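Local structure of RTX toxin RtxA (Vibrio vulnificus MO6-24/O, 6IMP) at residues 188-191 with 195-198. The protein is an effector domain of a secreted MARTX toxin with an alpha/beta hydrolase fold, and probably acts as a hydrolase inside host cells. Numbering follows the deposited sequence.
Sequences ARYA and GQAV
Ala-191, in the last turn of helix 180-192, turns its carbonyl oxygen toward the chain that doubles back past it through residues 195-198. Gly-195 makes the reversal. Its phi and psi are both positive, in the left-handed helical region, which a residue without CB adopts at little cost, and its own N-H goes back to Ala-192 O instead of to Ala-191. Gln-196 follows and supplies the hydrogen bond between the two segments: Gln-196 N lies 2.5 Å from Ala-191 O, with an angle of 143° at the hydrogen, and approaches nearly in line with the C=O bond. Its side chain runs back beside the helix, CB lying 3.6 Å from Ala-191 O. With CG anti to the carbonyl carbon and the chain extended beyond it, the amide reaches the phenol end of Tyr-190, NE2 standing 3.8 Å from Tyr-190 OH. This is a loose contact, not a hydrogen bond, with amide and ring planes 59° apart; NE2 instead gives its hydrogen bond to Asn-194 OD1. A long, amphipathic glutamine suits this partly exposed place, since its side chain packs against Phe-158 and Val-162 of helix 147-164 while its polar end stays bonded. The methyl of Ala-191 lies 3.7 Å from Gln-196 O, and so small a side chain lets the returning backbone come close. The closest pair of CA atoms is that of Ala-197 and Ala-191, 4.7 Å apart. Val-198 sets its side chain against Ile-172 and Ile-174 of strand 172-177, and the chain goes on into strand 200-204. The paired bonds from Gln-196 N to Ala-191 O and from Gly-195 N to Ala-192 O, with Gly-195 as C-prime residue, fit a Schellman motif, here closing a helix before the next parallel strand of an alpha/beta hydrolase sheet.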
# COMPACT_ATOMS: atom_id res chain seq x y z
N ALA A 188 1.71 7.12 7.79
CA ALA A 188 2.01 8.54 7.76
C ALA A 188 1.81 9.14 9.15
O ALA A 188 2.65 9.90 9.63
CB ALA A 188 1.14 9.26 6.73
N ARG A 189 0.72 8.75 9.81
CA ARG A 189 0.40 9.22 11.16
C ARG A 189 1.49 8.82 12.13
O ARG A 189 2.19 9.68 12.69
CB ARG A 189 -0.95 8.66 11.62
CG ARG A 189 -1.32 9.00 13.06
CD ARG A 189 -2.81 8.84 13.29
NE ARG A 189 -3.23 7.44 13.35
CZ ARG A 189 -4.49 7.00 13.21
NH1 ARG A 189 -5.48 7.85 12.97
NH2 ARG A 189 -4.75 5.71 13.28
N TYR A 190 1.68 7.51 12.27
CA TYR A 190 2.69 6.99 13.17
C TYR A 190 4.07 7.66 13.01
O TYR A 190 4.74 7.91 14.00
CB TYR A 190 2.79 5.46 13.03
CG TYR A 190 4.11 4.87 13.48
CD1 TYR A 190 5.16 4.77 12.60
CD2 TYR A 190 4.29 4.42 14.77
CE1 TYR A 190 6.38 4.23 12.99
CE2 TYR A 190 5.50 3.88 15.18
CZ TYR A 190 6.54 3.79 14.28
OH TYR A 190 7.76 3.26 14.65
N ALA A 191 4.46 7.97 11.77
CA ALA A 191 5.82 8.49 11.52
C ALA A 191 6.01 9.90 12.05
O ALA A 191 7.05 10.22 12.62
CB ALA A 191 6.15 8.44 10.04
N GLY A 195 7.98 11.41 15.65
CA GLY A 195 9.02 12.32 15.15
C GLY A 195 9.96 11.72 14.12
O GLY A 195 11.16 12.00 14.13
N GLN A 196 9.41 10.89 13.23
CA GLN A 196 10.14 10.44 12.04
C GLN A 196 9.38 10.81 10.75
O GLN A 196 9.46 10.08 9.77
CB GLN A 196 10.40 8.92 12.07
CG GLN A 196 10.66 8.27 13.42
CD GLN A 196 11.07 6.80 13.28
OE1 GLN A 196 11.94 6.46 12.49
NE2 GLN A 196 10.41 5.92 14.05
N ALA A 197 8.68 11.95 10.76
CA ALA A 197 7.75 12.34 9.66
C ALA A 197 8.29 12.24 8.22
O ALA A 197 9.47 12.48 7.94
CB ALA A 197 7.22 13.75 9.91
N VAL A 198 7.37 11.97 7.29
CA VAL A 198 7.70 11.58 5.92
C VAL A 198 7.56 12.80 5.01
O VAL A 198 6.86 13.75 5.36
CB VAL A 198 6.77 10.41 5.47
CG1 VAL A 198 5.36 10.89 5.14
CG2 VAL A 198 7.38 9.63 4.32